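Local coordinates for protein urocanate hydratase (Paenibacillus sp. Soil724D2, PDB 7NED) that probably catalyses the NAD+-dependent hydration of thiourocanate in ergothioneine catabolism, and is seen here with urocanate bound, at residues H258-G263 against R318-E323; E298-L303 against A308-N313; S439-H442 against M446-R449. All blocks are in the same frame, centred on the assembly; numbering follows the deposited sequence.

Contact 1. Residues H258-G263 against R318-E323; sequences HDLVYG and RSQAKE. With NAD (nicotinamide-adenine-dinucleotide), chain C.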
loop_
_atom_site.group_PDB
_atom_site.type_symbol
_atom_site.label_atom_id
_atom_site.label_comp_id
_atom_site.label_asym_id
_atom_site.label_seq_id
_atom_site.Cartn_x
_atom_site.Cartn_y
_atom_site.Cartn_z
ATOM N N HIS A 258 -1.856 21.839 5.240
ATOM C CA HIS A 258 -1.149 20.560 5.323
ATOM C C HIS A 258 0.352 20.704 5.150
ATOM O O HIS A 258 1.091 19.745 5.426
ATOM C CB HIS A 258 -1.668 19.612 4.238
ATOM C CG HIS A 258 -1.343 20.059 2.844
ATOM N ND1 HIS A 258 -1.996 21.111 2.229
ATOM C CD2 HIS A 258 -0.440 19.596 1.943
ATOM C CE1 HIS A 258 -1.499 21.283 1.015
ATOM N NE2 HIS A 258 -0.562 20.369 0.816
ATOM N N ASP A 259 0.831 21.836 4.645
ATOM C CA ASP A 259 2.262 21.957 4.396
ATOM C C ASP A 259 2.752 23.316 4.860
ATOM O O ASP A 259 2.372 24.353 4.300
ATOM C CB ASP A 259 2.612 21.718 2.935
ATOM C CG ASP A 259 4.113 21.428 2.766
ATOM O OD1 ASP A 259 4.868 22.411 2.707
ATOM O OD2 ASP A 259 4.540 20.231 2.815
ATOM N N LEU A 260 3.588 23.290 5.899
ATOM C CA LEU A 260 4.113 24.486 6.535
ATOM C C LEU A 260 5.327 25.043 5.815
ATOM O O LEU A 260 5.844 26.093 6.214
ATOM C CB LEU A 260 4.470 24.186 7.997
ATOM C CG LEU A 260 3.390 23.502 8.851
ATOM C CD1 LEU A 260 3.805 23.368 10.327
ATOM C CD2 LEU A 260 2.060 24.222 8.693
ATOM N N VAL A 261 5.808 24.378 4.770
ATOM C CA VAL A 261 6.940 24.889 4.029
ATOM C C VAL A 261 6.495 25.511 2.715
ATOM O O VAL A 261 6.959 26.586 2.338
ATOM C CB VAL A 261 7.981 23.770 3.792
ATOM C CG1 VAL A 261 9.022 24.242 2.794
ATOM C CG2 VAL A 261 8.580 23.282 5.106
ATOM N N TYR A 262 5.570 24.854 2.023
ATOM C CA TYR A 262 5.126 25.328 0.737
ATOM C C TYR A 262 3.693 25.840 0.734
ATOM O O TYR A 262 3.266 26.352 -0.295
ATOM C CB TYR A 262 5.253 24.207 -0.299
ATOM C CG TYR A 262 6.697 23.740 -0.438
ATOM C CD1 TYR A 262 7.188 22.696 0.323
ATOM C CD2 TYR A 262 7.572 24.416 -1.285
ATOM C CE1 TYR A 262 8.522 22.285 0.196
ATOM C CE2 TYR A 262 8.874 24.025 -1.416
ATOM C CZ TYR A 262 9.349 22.969 -0.675
ATOM O OH TYR A 262 10.660 22.618 -0.828
ATOM N N GLY A 263 2.955 25.700 1.837
ATOM C CA GLY A 263 1.530 25.983 1.846
ATOM C C GLY A 263 1.173 27.225 2.646
ATOM O O GLY A 263 1.170 28.334 2.111
ATOM N N ARG A 318 -6.725 20.978 11.771
ATOM C CA ARG A 318 -6.838 20.697 13.201
ATOM C C ARG A 318 -5.610 19.952 13.691
ATOM O O ARG A 318 -5.091 20.243 14.780
ATOM C CB ARG A 318 -8.104 19.888 13.512
ATOM C CG ARG A 318 -9.436 20.644 13.257
ATOM C CD ARG A 318 -10.595 19.642 13.249
ATOM N NE ARG A 318 -10.279 18.554 12.334
ATOM C CZ ARG A 318 -10.773 17.321 12.428
ATOM N NH1 ARG A 318 -11.633 17.022 13.384
ATOM N NH2 ARG A 318 -10.375 16.365 11.584
ATOM N N SER A 319 -5.128 18.984 12.894
ATOM C CA SER A 319 -3.898 18.284 13.236
ATOM C C SER A 319 -2.759 19.268 13.438
ATOM O O SER A 319 -2.035 19.185 14.434
ATOM C CB SER A 319 -3.540 17.257 12.152
ATOM O OG SER A 319 -4.633 16.388 11.897
ATOM N N GLN A 320 -2.581 20.206 12.497
ATOM C CA GLN A 320 -1.517 21.197 12.648
ATOM C C GLN A 320 -1.742 22.023 13.909
ATOM O O GLN A 320 -0.845 22.159 14.747
ATOM C CB GLN A 320 -1.437 22.097 11.416
ATOM C CG GLN A 320 -1.121 21.373 10.122
ATOM C CD GLN A 320 0.352 21.031 9.989
ATOM O OE1 GLN A 320 1.043 20.808 10.992
ATOM N NE2 GLN A 320 0.844 20.986 8.754
ATOM N N ALA A 321 -2.960 22.541 14.083
ATOM C CA ALA A 321 -3.244 23.363 15.256
ATOM C C ALA A 321 -2.921 22.623 16.553
ATOM O O ALA A 321 -2.364 23.209 17.482
ATOM C CB ALA A 321 -4.710 23.809 15.248
ATOM N N LYS A 322 -3.280 21.342 16.648
ATOM C CA LYS A 322 -2.992 20.598 17.869
ATOM C C LYS A 322 -1.493 20.520 18.115
ATOM O O LYS A 322 -1.026 20.784 19.229
ATOM C CB LYS A 322 -3.591 19.193 17.816
ATOM C CG LYS A 322 -3.442 18.459 19.165
ATOM C CD LYS A 322 -4.171 17.138 19.153
ATOM C CE LYS A 322 -3.830 16.318 20.406
ATOM N NZ LYS A 322 -4.769 16.685 21.502
ATOM N N GLU A 323 -0.726 20.156 17.076
ATOM C CA GLU A 323 0.732 20.116 17.160
ATOM C C GLU A 323 1.308 21.434 17.666
ATOM O O GLU A 323 2.351 21.452 18.330
ATOM C CB GLU A 323 1.307 19.785 15.778
ATOM C CG GLU A 323 2.822 19.910 15.659
ATOM C CD GLU A 323 3.554 18.829 16.418
ATOM O OE1 GLU A 323 2.893 17.836 16.831
ATOM O OE2 GLU A 323 4.793 18.982 16.593
HETATM P PA NAD C . -3.431 25.568 -3.061
HETATM O O1A NAD C . -2.095 25.577 -2.323
HETATM O O2A NAD C . -3.616 25.690 -4.519
HETATM O O5B NAD C . -4.138 27.005 -2.508
HETATM C C5B NAD C . -3.969 27.243 -1.168
HETATM C C4B NAD C . -4.430 28.764 -0.993
HETATM O O4B NAD C . -4.296 29.221 0.324
HETATM C C3B NAD C . -3.414 29.552 -1.881
HETATM O O3B NAD C . -4.086 30.398 -2.719
HETATM C C2B NAD C . -2.591 30.349 -0.823
HETATM O O2B NAD C . -2.271 31.628 -1.233
HETATM C C1B NAD C . -3.666 30.515 0.247
HETATM N N9A NAD C . -3.151 30.729 1.601
HETATM C C8A NAD C . -2.048 30.162 2.230
HETATM N N7A NAD C . -1.878 30.587 3.457
HETATM C C5A NAD C . -2.935 31.462 3.671
HETATM C C6A NAD C . -3.312 32.253 4.779
HETATM N N6A NAD C . -2.611 32.230 5.935
HETATM N N1A NAD C . -4.422 33.040 4.704
HETATM C C2A NAD C . -5.066 33.043 3.511
HETATM N N3A NAD C . -4.827 32.354 2.383
HETATM C C4A NAD C . -3.736 31.568 2.502
HETATM O O3 NAD C . -4.142 24.418 -2.268
HETATM P PN NAD C . -5.500 23.791 -2.819
HETATM O O1N NAD C . -5.489 22.801 -3.947
HETATM O O2N NAD C . -6.559 24.871 -2.742
HETATM O O5D NAD C . -6.010 22.763 -1.534
HETATM C C5D NAD C . -6.138 23.444 -0.274
HETATM C C4D NAD C . -6.427 22.427 0.795
HETATM O O4D NAD C . -7.473 21.556 0.405
HETATM C C3D NAD C . -5.097 21.508 0.791
HETATM O O3D NAD C . -4.692 21.186 2.117
HETATM C C2D NAD C . -5.554 20.192 0.061
HETATM O O2D NAD C . -5.008 19.029 0.532
HETATM C C1D NAD C . -6.963 20.285 0.729
HETATM N N1N NAD C . -7.961 19.269 0.366
HETATM C C2N NAD C . -7.626 18.038 0.894
HETATM C C3N NAD C . -8.462 16.943 0.738
HETATM C C7N NAD C . -7.962 15.609 1.309
HETATM O O7N NAD C . -8.701 14.689 1.659
HETATM N N7N NAD C . -6.591 15.418 1.361
HETATM C C4N NAD C . -9.661 17.160 0.046
HETATM C C5N NAD C . -9.965 18.425 -0.453
HETATM C C6N NAD C . -9.096 19.514 -0.269
#
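At the edge of the NAD pocket, L260 in the loop after strand 250-251 meets Q320 on helix 317-323, a small contact that backs onto the cofactor site of the Rossmann-like domain. The two side chains come from opposite directions, and the isobutyl group lies against the amide. L260 CD2 stands 3.5 Å from Q320 NE2, while L260 CD1 is 3.8 Å from Q320 OE1, giving the two methyls different ends of the same amide. Q320 gets there by a bend at chi2 (-78°) that turns its amide across the loop, where NE2 is hydrogen-bonded to A257 O; H258 O, also near NE2, is no bonded partner. An alanine in place of L260 lacks both methyls, and the Q320 amide would probably lose its packing on this side and be held mainly by its bond to A257.

H258 faces the other way, toward the cofactor. Its ND1 and O3D of the nicotinamide ribose share a weak hydrogen bond, 2.7 Å long but bent to 117°, and its NE2 is bonded to A43 O. NAD O2D lies over one face of the ring, toward its rim, and D259 CB over the opposite face. D259 itself shapes the loop as an Asx turn: OD1 is gripped twice, by V261 N at 3.0 Å from above the carboxylate plane and by Y262 N at 2.6 Å nearly in line with the C-O bond. Its other oxygen, OD2, is bonded to Y109 OH, which ties the turn to helix 105-113.

Around this junction, L260 also packs on Q286 and I293 of helix 282-305, A321 of helix 317-323 touches V297 of that long helix, and V261 and Y262 rest on Y109.

Contact 2. Residues E298-L303 against A308-N313; sequences EAMLEL and AIVFDN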
loop_
_atom_site.group_PDB
_atom_site.type_symbol
_atom_site.label_atom_id
_atom_site.label_comp_id
_atom_site.label_asym_id
_atom_site.label_seq_id
_atom_site.Cartn_x
_atom_site.Cartn_y
_atom_site.Cartn_z
ATOM N N GLU A 298 -7.780 28.714 16.967
ATOM C CA GLU A 298 -8.324 29.281 18.198
ATOM C C GLU A 298 -9.509 30.188 17.895
ATOM O O GLU A 298 -10.546 30.134 18.562
ATOM C CB GLU A 298 -7.248 30.072 18.935
ATOM C CG GLU A 298 -6.341 29.208 19.779
ATOM C CD GLU A 298 -7.095 28.584 20.936
ATOM O OE1 GLU A 298 -7.548 29.319 21.849
ATOM O OE2 GLU A 298 -7.150 27.335 20.982
ATOM N N ALA A 299 -9.361 31.040 16.890
ATOM C CA ALA A 299 -10.477 31.876 16.464
ATOM C C ALA A 299 -11.663 31.023 16.012
ATOM O O ALA A 299 -12.814 31.297 16.375
ATOM C CB ALA A 299 -10.007 32.830 15.365
ATOM N N MET A 300 -11.403 29.982 15.213
ATOM C CA MET A 300 -12.469 29.063 14.820
ATOM C C MET A 300 -13.143 28.455 16.036
ATOM O O MET A 300 -14.374 28.318 16.074
ATOM C CB MET A 300 -11.890 27.974 13.909
ATOM C CG MET A 300 -11.296 28.591 12.642
ATOM S SD MET A 300 -10.584 27.350 11.519
ATOM C CE MET A 300 -11.953 26.240 11.200
ATOM N N LEU A 301 -12.381 28.081 17.026
ATOM C CA LEU A 301 -12.934 27.484 18.217
ATOM C C LEU A 301 -13.816 28.512 18.962
ATOM O O LEU A 301 -14.848 28.196 19.416
ATOM C CB LEU A 301 -11.833 26.924 19.103
ATOM C CG LEU A 301 -11.224 25.574 18.746
ATOM C CD1 LEU A 301 -9.940 25.364 19.484
ATOM C CD2 LEU A 301 -12.178 24.439 18.963
ATOM N N GLU A 302 -13.410 29.749 18.986
ATOM C CA GLU A 302 -14.206 30.745 19.646
ATOM C C GLU A 302 -15.494 30.975 18.864
ATOM O O GLU A 302 -16.548 31.071 19.439
ATOM C CB GLU A 302 -13.422 32.013 19.828
ATOM C CG GLU A 302 -14.162 33.073 20.597
ATOM C CD GLU A 302 -14.456 32.734 22.061
ATOM O OE1 GLU A 302 -15.538 33.178 22.528
ATOM O OE2 GLU A 302 -13.605 32.106 22.739
ATOM N N LEU A 303 -15.390 31.023 17.539
ATOM C CA LEU A 303 -16.560 31.212 16.722
ATOM C C LEU A 303 -17.535 30.063 16.939
ATOM O O LEU A 303 -18.718 30.252 16.988
ATOM C CB LEU A 303 -16.218 31.427 15.252
ATOM C CG LEU A 303 -15.432 32.699 14.911
ATOM C CD1 LEU A 303 -14.877 32.724 13.511
ATOM C CD2 LEU A 303 -16.159 33.986 15.270
ATOM N N ALA A 308 -21.323 29.450 15.694
ATOM C CA ALA A 308 -21.044 29.129 14.297
ATOM C C ALA A 308 -20.993 27.619 14.116
ATOM O O ALA A 308 -20.626 26.880 15.029
ATOM C CB ALA A 308 -19.712 29.742 13.857
ATOM N N ILE A 309 -21.413 27.162 12.942
ATOM C CA ILE A 309 -21.156 25.790 12.524
ATOM C C ILE A 309 -19.739 25.790 11.946
ATOM O O ILE A 309 -19.497 26.352 10.874
ATOM C CB ILE A 309 -22.182 25.305 11.491
ATOM C CG1 ILE A 309 -23.620 25.418 12.020
ATOM C CG2 ILE A 309 -21.892 23.855 11.090
ATOM C CD1 ILE A 309 -23.826 24.755 13.358
ATOM N N VAL A 310 -18.814 25.136 12.622
ATOM C CA VAL A 310 -17.401 25.209 12.279
ATOM C C VAL A 310 -16.914 23.820 11.872
ATOM O O VAL A 310 -17.272 22.819 12.502
ATOM C CB VAL A 310 -16.602 25.763 13.482
ATOM C CG1 VAL A 310 -15.077 25.841 13.205
ATOM C CG2 VAL A 310 -17.197 27.126 13.936
ATOM N N PHE A 311 -16.124 23.748 10.800
ATOM C CA PHE A 311 -15.653 22.428 10.404
ATOM C C PHE A 311 -14.344 22.530 9.639
ATOM O O PHE A 311 -13.990 23.567 9.077
ATOM C CB PHE A 311 -16.715 21.661 9.581
ATOM C CG PHE A 311 -16.946 22.234 8.214
ATOM C CD1 PHE A 311 -16.265 21.732 7.106
ATOM C CD2 PHE A 311 -17.807 23.301 8.041
ATOM C CE1 PHE A 311 -16.464 22.264 5.834
ATOM C CE2 PHE A 311 -18.036 23.853 6.767
ATOM C CZ PHE A 311 -17.354 23.333 5.651
ATOM N N ASP A 312 -13.612 21.417 9.688
ATOM C CA ASP A 312 -12.377 21.214 8.945
ATOM C C ASP A 312 -12.720 20.716 7.543
ATOM O O ASP A 312 -13.488 19.753 7.380
ATOM C CB ASP A 312 -11.527 20.197 9.732
ATOM C CG ASP A 312 -10.186 19.879 9.093
ATOM O OD1 ASP A 312 -10.061 19.932 7.854
ATOM O OD2 ASP A 312 -9.263 19.510 9.868
ATOM N N ASN A 313 -12.175 21.390 6.526
ATOM C CA ASN A 313 -12.535 21.100 5.145
ATOM C C ASN A 313 -11.513 20.184 4.477
ATOM O O ASN A 313 -11.348 20.204 3.252
ATOM C CB ASN A 313 -12.715 22.404 4.362
ATOM C CG ASN A 313 -13.698 22.280 3.218
ATOM O OD1 ASN A 313 -14.274 21.214 2.962
ATOM N ND2 ASN A 313 -13.893 23.393 2.498
#
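A308 opens the run by reaching back to L303: its N donates to L303 O over 3.0 Å at 156°. Donor and acceptor are five residues apart, the spacing of a pi-turn, and the methyl of A308 also lies 4.1 Å from L303 CB. Beyond I309, which packs on H150 of helix 133-150, V310 brings the chain against the helix. With CG1 anti to the backbone N (chi1 179°), V310 puts that methyl 3.7 Å from M300 CE, and CG2 lies 3.7 Å from M300 O, so both branches meet one residue.

This is the returning half of a beta-alpha-beta crossover: strand 250-251 leads by way of helix 282-305 to strand 309-312, its parallel neighbour, and the axes of helical segment 298-303 and strand 309-312 come within 8.4 Å, their directions 146° apart.

F311 sends its ring to the other side of the sheet, onto I142 and I146, yet its O lies 4.0 Å from M300 CE, which the bend at the last torsion of M300 directs toward the strand. D312 follows, its OD1 accepting from G314 N and N315 N.

Contact 3. Residues S439-H442 against M446-R449; sequences SMTH and MTER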
loop_
_atom_site.group_PDB
_atom_site.type_symbol
_atom_site.label_atom_id
_atom_site.label_comp_id
_atom_site.label_asym_id
_atom_site.label_seq_id
_atom_site.Cartn_x
_atom_site.Cartn_y
_atom_site.Cartn_z
ATOM N N SER A 439 -11.550 3.966 -1.171
ATOM C CA SER A 439 -10.311 4.464 -1.725
ATOM C C SER A 439 -9.476 5.471 -0.999
ATOM O O SER A 439 -8.542 6.033 -1.503
ATOM C CB SER A 439 -10.580 4.859 -3.159
ATOM O OG SER A 439 -11.398 5.931 -3.163
ATOM N N MET A 440 -9.779 5.588 0.256
ATOM C CA MET A 440 -9.111 6.497 1.100
ATOM C C MET A 440 -9.118 6.152 2.586
ATOM O O MET A 440 -10.141 5.914 3.153
ATOM C CB MET A 440 -9.721 7.840 0.870
ATOM C CG MET A 440 -9.520 8.836 1.916
ATOM S SD MET A 440 -7.906 9.470 1.722
ATOM C CE MET A 440 -8.176 10.788 0.615
ATOM N N THR A 441 -7.954 6.206 3.159
ATOM C CA THR A 441 -7.808 5.998 4.575
ATOM C C THR A 441 -7.067 7.205 5.101
ATOM O O THR A 441 -6.012 7.488 4.655
ATOM C CB THR A 441 -7.052 4.700 4.921
ATOM O OG1 THR A 441 -7.763 3.584 4.459
ATOM C CG2 THR A 441 -6.814 4.611 6.370
ATOM N N HIS A 442 -7.689 7.895 6.035
ATOM C CA HIS A 442 -7.156 9.052 6.678
ATOM C C HIS A 442 -7.952 9.334 7.936
ATOM O O HIS A 442 -8.981 9.876 7.845
ATOM C CB HIS A 442 -7.254 10.237 5.766
ATOM C CG HIS A 442 -6.490 11.426 6.233
ATOM N ND1 HIS A 442 -6.338 11.746 7.545
ATOM C CD2 HIS A 442 -5.854 12.387 5.547
ATOM C CE1 HIS A 442 -5.664 12.860 7.649
ATOM N NE2 HIS A 442 -5.346 13.262 6.449
ATOM N N MET A 446 -11.036 11.321 5.791
ATOM C CA MET A 446 -12.046 10.384 5.301
ATOM C C MET A 446 -12.565 9.457 6.387
ATOM O O MET A 446 -13.780 9.226 6.490
ATOM C CB MET A 446 -11.487 9.537 4.151
ATOM C CG MET A 446 -12.535 8.598 3.595
ATOM S SD MET A 446 -13.676 9.523 2.511
ATOM C CE MET A 446 -14.643 8.228 1.749
ATOM N N THR A 447 -11.655 8.850 7.173
ATOM C CA THR A 447 -12.041 7.774 8.082
ATOM C C THR A 447 -11.904 8.165 9.567
ATOM O O THR A 447 -11.595 7.328 10.435
ATOM C CB THR A 447 -11.240 6.511 7.739
ATOM O OG1 THR A 447 -9.834 6.790 7.757
ATOM C CG2 THR A 447 -11.615 6.040 6.326
ATOM N N GLU A 448 -12.171 9.424 9.884
ATOM C CA GLU A 448 -12.165 9.858 11.267
ATOM C C GLU A 448 -13.406 9.325 11.979
ATOM O O GLU A 448 -14.531 9.498 11.503
ATOM C CB GLU A 448 -12.136 11.383 11.329
ATOM C CG GLU A 448 -12.058 11.891 12.749
ATOM C CD GLU A 448 -11.767 13.371 12.793
ATOM O OE1 GLU A 448 -10.937 13.857 11.978
ATOM O OE2 GLU A 448 -12.377 14.062 13.630
ATOM N N ARG A 449 -13.198 8.650 13.108
ATOM C CA ARG A 449 -14.288 8.179 13.968
ATOM C C ARG A 449 -15.236 7.254 13.200
ATOM O O ARG A 449 -16.458 7.452 13.144
ATOM C CB ARG A 449 -15.018 9.363 14.608
ATOM C CG ARG A 449 -14.090 10.092 15.596
ATOM C CD ARG A 449 -14.717 11.236 16.368
ATOM N NE ARG A 449 -16.106 10.944 16.614
ATOM C CZ ARG A 449 -17.089 11.793 16.375
ATOM N NH1 ARG A 449 -16.819 12.991 15.881
ATOM N NH2 ARG A 449 -18.336 11.434 16.637
#
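Two bonds run in opposite directions between H442 and T447 where the chain leaves strand 428-441: T447 N donates to H442 O over 2.9 Å at 156°, and H442 N donates to T447 OG1 over 3.0 Å at 149°. The first joins residues five positions apart, the spacing of a pi-turn; in the second, a side-chain oxygen takes the place that a backbone carbonyl would hold in a regular pair of strands. T447 N approaches from above the plane of the H442 carbonyl, and M446 N, though close to the same oxygen, has too poor an angle to bond.

T447 is the side chain that carries the contact. Its hydroxyl sits between the backbone N and the carbonyl carbon (chi1 55°), which aims OG1 at H442 N, and the same oxygen is hydrogen-bonded to D455 O, so it serves as a link between the strand end and the loop that follows. The other branch, CG2, rests 3.5 Å from M440 O. T441 crosses T447 obliquely, its CG2 4.0 Å from T447 OG1, while its hydroxyl is bonded to I457 O and its side chain also packs on V99 of the second subunit.

M440 and M446 pass over one another on the other side of the turn, M440 CB and M446 CG 4.0 Å apart. M440 also touches L122 and M489, and its side chain comes within about 4 Å of the bound NAD at the nearest atoms, so the strand end lies beside the cofactor and probably helps to line that side of the site. Inside the turn itself, the imidazole of H442 accepts a hydrogen bond at ND1 from N444 N.

How the contacts relate
Following the chain from the N terminus, residues 258-263 come first, in the loop after strand 250-251, and wait for helix 317-323 to complete contact 1. Within that long excursion, contact 2 closes a much shorter connection, between the end of helix 282-305 and strand 309-312, so in sequence it falls wholly between the two halves of contact 1. Contact 3 follows in series, a local turn in the C-terminal domain, whereas the first two belong to the Rossmann-like domain. R318, on the helix of contact 1, links the three: its NE forms a salt bridge with D312 OD2 of contact 2, and its NH2 another with E448 OE1 of contact 3, tying the Rossmann-like domain to the C-terminal domain.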